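Local structure of cell division control protein 4 (Saccharomyces cerevisiae, 3V7D) at residues 286-291 against 312-317; 431-436 against 448-453; 54-59 against 90-95. The protein recognises phosphorylated target proteins, such as the CDK inhibitor Sic1, as the substrate-binding F-box subunit of an SCF E3 ubiquitin ligase. The protein carries 1 engineered substitution. All coordinates share one frame; numbering follows the deposited sequence.

Contact 1: residues 286-291 against 312-317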
loop_
_atom_site.group_PDB
_atom_site.type_symbol
_atom_site.label_atom_id
_atom_site.label_comp_id
_atom_site.label_asym_id
_atom_site.label_seq_id
_atom_site.Cartn_x
_atom_site.Cartn_y
_atom_site.Cartn_z
ATOM N N GLY B 286 3.090 -14.680 -20.230
ATOM C CA GLY B 286 2.213 -14.215 -21.290
ATOM C C GLY B 286 2.969 -14.145 -22.604
ATOM O O GLY B 286 4.141 -13.769 -22.628
ATOM N N SER B 287 2.307 -14.501 -23.700
ATOM C CA SER B 287 2.995 -14.619 -24.984
ATOM C C SER B 287 2.301 -13.897 -26.130
ATOM O O SER B 287 1.115 -13.569 -26.053
ATOM C CB SER B 287 3.179 -16.095 -25.354
ATOM O OG SER B 287 3.498 -16.260 -26.729
ATOM N N TYR B 288 3.061 -13.670 -27.200
ATOM C CA TYR B 288 2.527 -13.140 -28.449
ATOM C C TYR B 288 1.622 -14.139 -29.176
ATOM O O TYR B 288 1.037 -13.804 -30.206
ATOM C CB TYR B 288 3.662 -12.692 -29.377
ATOM C CG TYR B 288 4.237 -11.332 -29.040
ATOM C CD1 TYR B 288 3.645 -10.526 -28.078
ATOM C CD2 TYR B 288 5.365 -10.851 -29.694
ATOM C CE1 TYR B 288 4.162 -9.280 -27.769
ATOM C CE2 TYR B 288 5.890 -9.605 -29.393
ATOM C CZ TYR B 288 5.284 -8.824 -28.428
ATOM O OH TYR B 288 5.798 -7.584 -28.120
ATOM N N ASP B 289 1.507 -15.359 -28.649
ATOM C CA ASP B 289 0.573 -16.340 -29.209
ATOM C C ASP B 289 -0.849 -16.190 -28.661
ATOM O O ASP B 289 -1.681 -17.082 -28.833
ATOM C CB ASP B 289 1.076 -17.779 -29.009
ATOM C CG ASP B 289 1.140 -18.197 -27.542
ATOM O OD1 ASP B 289 0.541 -17.525 -26.675
ATOM O OD2 ASP B 289 1.790 -19.224 -27.256
ATOM N N ASN B 290 -1.102 -15.071 -27.983
ATOM C CA ASN B 290 -2.417 -14.739 -27.413
ATOM C C ASN B 290 -2.835 -15.574 -26.199
ATOM O O ASN B 290 -3.996 -15.539 -25.790
ATOM C CB ASN B 290 -3.529 -14.788 -28.473
ATOM C CG ASN B 290 -3.115 -14.164 -29.786
ATOM O OD1 ASN B 290 -2.085 -13.497 -29.872
ATOM N ND2 ASN B 290 -3.922 -14.375 -30.821
ATOM N N THR B 291 -1.901 -16.321 -25.625
ATOM C CA THR B 291 -2.218 -17.180 -24.492
ATOM C C THR B 291 -1.302 -16.916 -23.306
ATOM O O THR B 291 -0.214 -16.355 -23.450
ATOM C CB THR B 291 -2.081 -18.673 -24.853
ATOM O OG1 THR B 291 -0.693 -19.004 -25.010
ATOM C CG2 THR B 291 -2.834 -18.998 -26.139
ATOM N N ARG B 312 -2.087 -10.498 -29.107
ATOM C CA ARG B 312 -0.891 -10.572 -28.265
ATOM C C ARG B 312 -1.117 -10.214 -26.795
ATOM O O ARG B 312 -1.841 -9.272 -26.481
ATOM C CB ARG B 312 0.189 -9.641 -28.812
ATOM C CG ARG B 312 0.699 -9.980 -30.194
ATOM C CD ARG B 312 1.728 -8.948 -30.626
ATOM N NE ARG B 312 2.551 -9.415 -31.735
ATOM C CZ ARG B 312 3.587 -8.744 -32.224
ATOM N NH1 ARG B 312 3.932 -7.574 -31.700
ATOM N NH2 ARG B 312 4.282 -9.246 -33.237
ATOM N N ILE B 313 -0.486 -10.972 -25.905
ATOM C CA ILE B 313 -0.452 -10.618 -24.498
ATOM C C ILE B 313 0.795 -9.776 -24.255
ATOM O O ILE B 313 1.903 -10.180 -24.609
ATOM C CB ILE B 313 -0.379 -11.856 -23.588
ATOM C CG1 ILE B 313 -1.372 -12.933 -24.038
ATOM C CG2 ILE B 313 -0.603 -11.450 -22.136
ATOM C CD1 ILE B 313 -2.820 -12.551 -23.866
ATOM N N TYR B 314 0.618 -8.607 -23.654
ATOM C CA TYR B 314 1.734 -7.695 -23.441
ATOM C C TYR B 314 2.142 -7.594 -21.977
ATOM O O TYR B 314 3.278 -7.247 -21.665
ATOM C CB TYR B 314 1.411 -6.311 -24.005
ATOM C CG TYR B 314 1.828 -6.145 -25.445
ATOM C CD1 TYR B 314 0.988 -6.528 -26.483
ATOM C CD2 TYR B 314 3.072 -5.621 -25.770
ATOM C CE1 TYR B 314 1.374 -6.382 -27.803
ATOM C CE2 TYR B 314 3.465 -5.471 -27.083
ATOM C CZ TYR B 314 2.615 -5.852 -28.097
ATOM O OH TYR B 314 3.011 -5.704 -29.409
ATOM N N SER B 315 1.218 -7.913 -21.080
ATOM C CA SER B 315 1.479 -7.768 -19.659
ATOM C C SER B 315 0.642 -8.728 -18.832
ATOM O O SER B 315 -0.544 -8.927 -19.103
ATOM C CB SER B 315 1.187 -6.331 -19.224
ATOM O OG SER B 315 1.450 -6.158 -17.848
ATOM N N THR B 316 1.260 -9.317 -17.815
ATOM C CA THR B 316 0.509 -10.118 -16.859
ATOM C C THR B 316 0.974 -9.908 -15.420
ATOM O O THR B 316 2.146 -9.627 -15.151
ATOM C CB THR B 316 0.551 -11.620 -17.195
ATOM O OG1 THR B 316 -0.451 -12.305 -16.433
ATOM C CG2 THR B 316 1.923 -12.215 -16.885
ATOM N N ILE B 317 0.034 -10.036 -14.496
ATOM C CA ILE B 317 0.351 -10.002 -13.079
ATOM C C ILE B 317 -0.218 -11.239 -12.408
ATOM O O ILE B 317 -1.380 -11.588 -12.614
ATOM C CB ILE B 317 -0.224 -8.750 -12.400
ATOM C CG1 ILE B 317 0.511 -7.497 -12.889
ATOM C CG2 ILE B 317 -0.122 -8.868 -10.882
ATOM C CD1 ILE B 317 0.061 -6.229 -12.207
#
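The backbones of Ser287 and Ile313 meet where the type I turn Ser287 to Asn290 begins: Ile313 N donates to Ser287 O at 3.1 Å with an N-H...O angle of 157°. It joins WD repeats 4 and 5, adjoining blades of the WD40 propeller. Beside it, the Arg312 guanidinium lies flat on the Tyr288 ring, the two planes only 5° apart and the centres 3.9 Å apart, a stacked cation-pi pair. The aliphatic part of Arg312 shares the same ring: with CD anti to CA (chi2 178°), CD comes to 3.6 Å from Tyr288 CD1, a CH-pi contact over the face. Arg312 NH1 then donates, in the guanidinium plane, to Tyr314 OH at 3.1 Å, which is likely to restrain the guanidinium's rotation. Tyr314 closes the cluster obliquely, its CE2 lying 3.3 Å from Tyr288 OH. That hydroxyl is hydrogen-bonded to a modified side chain of the bound peptide, and Tyr314 packs on an apolar one, so the cluster lines the peptide site, consistent with recognition of phosphorylated substrates. Ile313 CG1 lies 3.7 Å from Thr291 O, just past the turn, and CD1 reaches Asn290 O. The turn is braced internally: Ser287 OG accepts from Asp289 N at 2.9 Å, an ST turn, and Asp289 OD1 accepts from both Thr291 N and Thr291 OG1, the former making an Asx turn. Around the contact, Ile313 and Thr316 rest on Leu292 of strand 292-296, Thr316 N bonds to Thr275 of strand 273-279, and Tyr314 and Ser315 form a classic beta bulge opposite Ala328 of strand 324-329.

Contact 2: residues 431-436 against 448-453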
loop_
_atom_site.group_PDB
_atom_site.type_symbol
_atom_site.label_atom_id
_atom_site.label_comp_id
_atom_site.label_asym_id
_atom_site.label_seq_id
_atom_site.Cartn_x
_atom_site.Cartn_y
_atom_site.Cartn_z
ATOM N N LYS B 431 8.623 19.019 -17.229
ATOM C CA LYS B 431 8.141 19.645 -18.457
ATOM C C LYS B 431 9.142 19.552 -19.613
ATOM O O LYS B 431 8.748 19.377 -20.765
ATOM C CB LYS B 431 7.782 21.111 -18.183
ATOM C CG LYS B 431 7.200 21.875 -19.369
ATOM C CD LYS B 431 6.792 23.281 -18.946
ATOM C CE LYS B 431 6.448 24.164 -20.140
ATOM N NZ LYS B 431 5.313 23.610 -20.931
ATOM N N ASP B 432 10.434 19.656 -19.308
ATOM C CA ASP B 432 11.458 19.677 -20.353
ATOM C C ASP B 432 11.751 18.299 -20.949
ATOM O O ASP B 432 12.462 18.187 -21.948
ATOM C CB ASP B 432 12.747 20.349 -19.853
ATOM C CG ASP B 432 13.432 19.560 -18.749
ATOM O OD1 ASP B 432 12.756 18.743 -18.087
ATOM O OD2 ASP B 432 14.645 19.765 -18.540
ATOM N N ALA B 433 11.197 17.255 -20.340
ATOM C CA ALA B 433 11.363 15.903 -20.869
ATOM C C ALA B 433 10.571 15.729 -22.169
ATOM O O ALA B 433 9.477 16.273 -22.307
ATOM C CB ALA B 433 10.931 14.870 -19.833
ATOM N N ASP B 434 11.135 14.985 -23.120
ATOM C CA ASP B 434 10.447 14.687 -24.375
ATOM C C ASP B 434 9.754 13.330 -24.283
ATOM O O ASP B 434 8.674 13.134 -24.842
ATOM C CB ASP B 434 11.427 14.680 -25.552
ATOM C CG ASP B 434 11.985 16.056 -25.860
ATOM O OD1 ASP B 434 11.231 17.047 -25.750
ATOM O OD2 ASP B 434 13.179 16.143 -26.217
ATOM N N GLN B 435 10.391 12.394 -23.584
ATOM C CA GLN B 435 9.803 11.084 -23.334
ATOM C C GLN B 435 10.051 10.677 -21.890
ATOM O O GLN B 435 11.058 11.059 -21.292
ATOM C CB GLN B 435 10.402 10.026 -24.264
ATOM C CG GLN B 435 10.266 10.330 -25.741
ATOM C CD GLN B 435 8.945 9.868 -26.321
ATOM O OE1 GLN B 435 8.084 9.345 -25.609
ATOM N NE2 GLN B 435 8.781 10.052 -27.630
ATOM N N ILE B 436 9.123 9.908 -21.331
ATOM C CA ILE B 436 9.326 9.295 -20.026
ATOM C C ILE B 436 9.404 7.794 -20.243
ATOM O O ILE B 436 8.399 7.159 -20.544
ATOM C CB ILE B 436 8.164 9.598 -19.067
ATOM C CG1 ILE B 436 7.791 11.083 -19.129
ATOM C CG2 ILE B 436 8.522 9.161 -17.645
ATOM C CD1 ILE B 436 8.880 12.004 -18.632
ATOM N N ALA B 448 12.675 8.877 -12.437
ATOM C CA ALA B 448 12.239 8.705 -13.819
ATOM C C ALA B 448 13.396 8.728 -14.811
ATOM O O ALA B 448 14.247 9.621 -14.781
ATOM C CB ALA B 448 11.195 9.752 -14.193
ATOM N N ALA B 449 13.415 7.725 -15.683
ATOM C CA ALA B 449 14.340 7.683 -16.806
ATOM C C ALA B 449 13.673 8.400 -17.969
ATOM O O ALA B 449 12.599 7.998 -18.423
ATOM C CB ALA B 449 14.647 6.250 -17.177
ATOM N N VAL B 450 14.293 9.479 -18.433
ATOM C CA VAL B 450 13.672 10.313 -19.449
ATOM C C VAL B 450 14.582 10.555 -20.640
ATOM O O VAL B 450 15.775 10.238 -20.613
ATOM C CB VAL B 450 13.275 11.693 -18.886
ATOM C CG1 VAL B 450 12.401 11.539 -17.659
ATOM C CG2 VAL B 450 14.521 12.511 -18.565
ATOM N N GLU B 451 13.993 11.120 -21.688
ATOM C CA GLU B 451 14.734 11.564 -22.851
ATOM C C GLU B 451 14.501 13.055 -23.022
ATOM O O GLU B 451 13.374 13.540 -22.874
ATOM C CB GLU B 451 14.278 10.825 -24.111
ATOM C CG GLU B 451 14.912 11.365 -25.393
ATOM C CD GLU B 451 14.326 10.756 -26.652
ATOM O OE1 GLU B 451 14.138 9.522 -26.694
ATOM O OE2 GLU B 451 14.051 11.515 -27.605
ATOM N N LYS B 452 15.569 13.783 -23.321
ATOM C CA LYS B 452 15.460 15.205 -23.608
ATOM C C LYS B 452 16.494 15.608 -24.647
ATOM O O LYS B 452 17.697 15.459 -24.428
ATOM C CB LYS B 452 15.631 16.029 -22.334
ATOM C CG LYS B 452 15.742 17.521 -22.579
ATOM C CD LYS B 452 15.861 18.285 -21.267
ATOM C CE LYS B 452 16.501 19.656 -21.472
ATOM N NZ LYS B 452 15.763 20.491 -22.462
ATOM N N ASP B 453 16.009 16.099 -25.783
ATOM C CA ASP B 453 16.863 16.547 -26.879
ATOM C C ASP B 453 17.871 15.494 -27.323
ATOM O O ASP B 453 19.060 15.779 -27.447
ATOM C CB ASP B 453 17.580 17.846 -26.509
ATOM C CG ASP B 453 16.617 18.995 -26.286
ATOM O OD1 ASP B 453 15.534 18.992 -26.910
ATOM O OD2 ASP B 453 16.943 19.899 -25.486
HETATM O O HOH W 1 14.569 14.292 -27.422
#
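Lys452 lies across Asp432 at about a right angle. Its CB is 3.9 Å from Asp432 O, CG approaches the same carbonyl to 3.4 Å, and CD comes to 3.3 Å from Asp432 OD2. CE stays beside that carboxylate oxygen, after which the chain bends (chi4 57°) and Lys452 NZ ends 4.1 Å from Asp432 OD2, beyond a salt bridge. The ammonium instead pairs with Asp453 OD2 at 3.3 Å, while Asp432 OD1 is bound by Arg114 of strand 113-118. That strand belongs to the same four-stranded blade as hairpin 435-442/445-452, so the chain's early strand completes a blade built from its last three, the closure familiar in WD40 propellers. Where the hairpin starts, Asp434 and Gln435 both face Glu451 in a classic beta bulge: Glu451 O accepts from Asp434 N at 2.7 Å and from Gln435 N at 3.3 Å. Further in, Ile436 and Val450 form a non-hydrogen-bonded pair, Ile436 CD1 touching Val450 CG1. The Asp434 carboxylate reaches across to the strand end, where OD2 takes Asp453 N at 2.9 Å in a nearly straight bond (174°), and a water donates to both this oxygen and Glu451 OE2.

Contact 3: residues 54-59 against 90-95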
loop_
_atom_site.group_PDB
_atom_site.type_symbol
_atom_site.label_atom_id
_atom_site.label_comp_id
_atom_site.label_asym_id
_atom_site.label_seq_id
_atom_site.Cartn_x
_atom_site.Cartn_y
_atom_site.Cartn_z
ATOM N N SER B 54 -2.811 -0.378 18.532
ATOM C CA SER B 54 -3.954 -0.368 17.627
ATOM C C SER B 54 -4.295 1.027 17.113
ATOM O O SER B 54 -4.656 1.190 15.949
ATOM C CB SER B 54 -5.177 -1.017 18.286
ATOM O OG SER B 54 -5.621 -0.270 19.406
ATOM N N LEU B 55 -4.170 2.028 17.975
ATOM C CA LEU B 55 -4.456 3.405 17.586
ATOM C C LEU B 55 -3.641 3.809 16.362
ATOM O O LEU B 55 -4.181 4.340 15.395
ATOM C CB LEU B 55 -4.165 4.351 18.751
ATOM C CG LEU B 55 -4.546 5.828 18.648
ATOM C CD1 LEU B 55 -4.799 6.371 20.036
ATOM C CD2 LEU B 55 -3.458 6.641 17.966
ATOM N N TRP B 56 -2.339 3.551 16.411
ATOM C CA TRP B 56 -1.439 3.939 15.330
ATOM C C TRP B 56 -1.509 2.966 14.160
ATOM O O TRP B 56 -1.291 3.352 13.013
ATOM C CB TRP B 56 -0.010 4.092 15.855
ATOM C CG TRP B 56 0.059 5.173 16.870
ATOM C CD1 TRP B 56 0.135 5.026 18.221
ATOM C CD2 TRP B 56 -0.012 6.579 16.620
ATOM N NE1 TRP B 56 0.145 6.259 18.830
ATOM C CE2 TRP B 56 0.054 7.228 17.867
ATOM C CE3 TRP B 56 -0.109 7.351 15.461
ATOM C CZ2 TRP B 56 0.017 8.612 17.988
ATOM C CZ3 TRP B 56 -0.143 8.725 15.582
ATOM C CH2 TRP B 56 -0.077 9.343 16.837
ATOM N N LYS B 57 -1.829 1.709 14.455
ATOM C CA LYS B 57 -2.079 0.722 13.413
ATOM C C LYS B 57 -3.260 1.157 12.550
ATOM O O LYS B 57 -3.174 1.152 11.321
ATOM C CB LYS B 57 -2.351 -0.657 14.017
ATOM C CG LYS B 57 -2.570 -1.747 12.972
ATOM C CD LYS B 57 -2.901 -3.092 13.608
ATOM C CE LYS B 57 -3.104 -4.165 12.549
ATOM N NZ LYS B 57 -3.456 -5.490 13.133
ATOM N N LYS B 58 -4.354 1.545 13.203
ATOM C CA LYS B 58 -5.550 2.014 12.507
ATOM C C LYS B 58 -5.280 3.237 11.629
ATOM O O LYS B 58 -5.750 3.304 10.495
ATOM C CB LYS B 58 -6.669 2.332 13.505
ATOM C CG LYS B 58 -7.354 1.112 14.113
ATOM C CD LYS B 58 -8.303 1.530 15.229
ATOM C CE LYS B 58 -9.268 0.414 15.609
ATOM N NZ LYS B 58 -8.570 -0.784 16.147
ATOM N N LEU B 59 -4.538 4.206 12.161
ATOM C CA LEU B 59 -4.211 5.415 11.405
ATOM C C LEU B 59 -3.366 5.093 10.173
ATOM O O LEU B 59 -3.635 5.598 9.080
ATOM C CB LEU B 59 -3.497 6.441 12.292
ATOM C CG LEU B 59 -4.385 7.212 13.272
ATOM C CD1 LEU B 59 -3.554 8.055 14.218
ATOM C CD2 LEU B 59 -5.370 8.082 12.509
ATOM N N ARG B 90 7.329 3.607 17.529
ATOM C CA ARG B 90 7.779 3.283 16.183
ATOM C C ARG B 90 6.672 3.592 15.185
ATOM O O ARG B 90 6.905 4.251 14.170
ATOM C CB ARG B 90 8.155 1.802 16.071
ATOM C CG ARG B 90 9.499 1.428 16.663
ATOM C CD ARG B 90 9.683 -0.087 16.683
ATOM N NE ARG B 90 10.933 -0.483 17.332
ATOM C CZ ARG B 90 11.148 -1.681 17.867
ATOM N NH1 ARG B 90 10.193 -2.603 17.840
ATOM N NH2 ARG B 90 12.314 -1.959 18.438
ATOM N N LEU B 91 5.467 3.114 15.487
ATOM C CA LEU B 91 4.324 3.289 14.604
ATOM C C LEU B 91 3.900 4.756 14.503
ATOM O O LEU B 91 3.488 5.217 13.438
ATOM C CB LEU B 91 3.149 2.425 15.067
ATOM C CG LEU B 91 3.309 0.907 14.928
ATOM C CD1 LEU B 91 2.073 0.209 15.455
ATOM C CD2 LEU B 91 3.567 0.495 13.479
ATOM N N ARG B 92 3.997 5.483 15.612
ATOM C CA ARG B 92 3.679 6.906 15.608
ATOM C C ARG B 92 4.676 7.680 14.745
ATOM O O ARG B 92 4.282 8.500 13.918
ATOM C CB ARG B 92 3.637 7.476 17.035
ATOM C CG ARG B 92 3.611 9.012 17.087
ATOM C CD ARG B 92 3.242 9.544 18.475
ATOM N NE ARG B 92 4.080 8.978 19.526
ATOM C CZ ARG B 92 5.217 9.524 19.945
ATOM N NH1 ARG B 92 5.645 10.655 19.400
ATOM N NH2 ARG B 92 5.923 8.938 20.903
ATOM N N LEU B 93 5.965 7.408 14.928
ATOM C CA LEU B 93 6.994 8.082 14.137
ATOM C C LEU B 93 6.863 7.758 12.647
ATOM O O LEU B 93 7.037 8.628 11.793
ATOM C CB LEU B 93 8.398 7.733 14.637
ATOM C CG LEU B 93 8.800 8.252 16.028
ATOM C CD1 LEU B 93 10.316 8.375 16.127
ATOM C CD2 LEU B 93 8.126 9.578 16.383
ATOM N N SER B 94 6.556 6.503 12.344
ATOM C CA SER B 94 6.330 6.088 10.970
ATOM C C SER B 94 5.149 6.859 10.395
ATOM O O SER B 94 5.201 7.335 9.260
ATOM C CB SER B 94 6.051 4.584 10.904
ATOM O OG SER B 94 5.800 4.165 9.574
ATOM N N PHE B 95 4.087 6.996 11.183
ATOM C CA PHE B 95 2.889 7.651 10.685
ATOM C C PHE B 95 3.146 9.122 10.385
ATOM O O PHE B 95 2.728 9.636 9.345
ATOM C CB PHE B 95 1.718 7.525 11.659
ATOM C CG PHE B 95 0.485 8.214 11.171
ATOM C CD1 PHE B 95 -0.410 7.551 10.341
ATOM C CD2 PHE B 95 0.236 9.536 11.504
ATOM C CE1 PHE B 95 -1.531 8.189 9.870
ATOM C CE2 PHE B 95 -0.882 10.179 11.034
ATOM C CZ PHE B 95 -1.770 9.507 10.215
#
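Arg92, whose carbon chain lies on the Trp56 ring, has an NH2 held by two partners beyond the contact: Asp89 OD1 in a salt bridge and a polar side chain of another protein chain, probably Skp1, in a hydrogen bond. Trp56 belongs to the F-box, on helix 53-62, and Arg92 to the long helix 87-106, which follows in the helical part of the chain. The two short helix segments run in similar directions, 27° apart, with axes 9.0 Å apart at closest approach. The indole is sandwiched. Over one face stands Arg92 CB, 3.7 Å from the centroid of the six-membered ring and 13° off its normal, a CH-pi contact; over the opposite face Leu55 CD2 sits 3.5 Å above the plane. Arg92 CG continues over the ring and CD passes its rim, 3.4 Å from Trp56 CZ2. There the chain bends, chi3 53° turning NE out of the line of the carbons, and the guanidinium meets the indole by its edge, the planes far from parallel. At the root of the indole, Trp56 CB touches Leu91 CB at 3.7 Å, where the two backbones come nearest within the segments. An alanine in place of Trp56 would keep that CB contact but would probably open a gap between Leu55 and Arg92, leaving the arginine chain without the ring face that supports it. At its rim the indole crosses Phe95 at about a right angle, Trp56 CZ3 lying 4.2 Å from Phe95 CD2. The phenyl also packs on helix 53-62, with Phe95 CE1 3.6 Å from Leu59 CB. Its edge points at a carbonyl already hydrogen-bonded by Ser62 OG: Leu59 O lies near the ring plane, 3.4 Å from Phe95 CE1.

How the contacts relate
The three contacts follow one another along the chain as contact 3, contact 1, contact 2, and none touches another. Contact 1 and contact 2 both lie in the propeller, their centres 28 Å apart and nearest atoms about 15 Å apart: the first joins consecutive blades, the second is internal to the blade that closes the ring. Of the three, contact 1 has the bound peptide within reach. Contact 3 belongs to the helical part, its centre 41 Å from that of contact 1, on the opposite side of the chain's centre, and 38 Å from contact 2. Substrate recognition and attachment to another protein chain, probably Skp1, are therefore well separated.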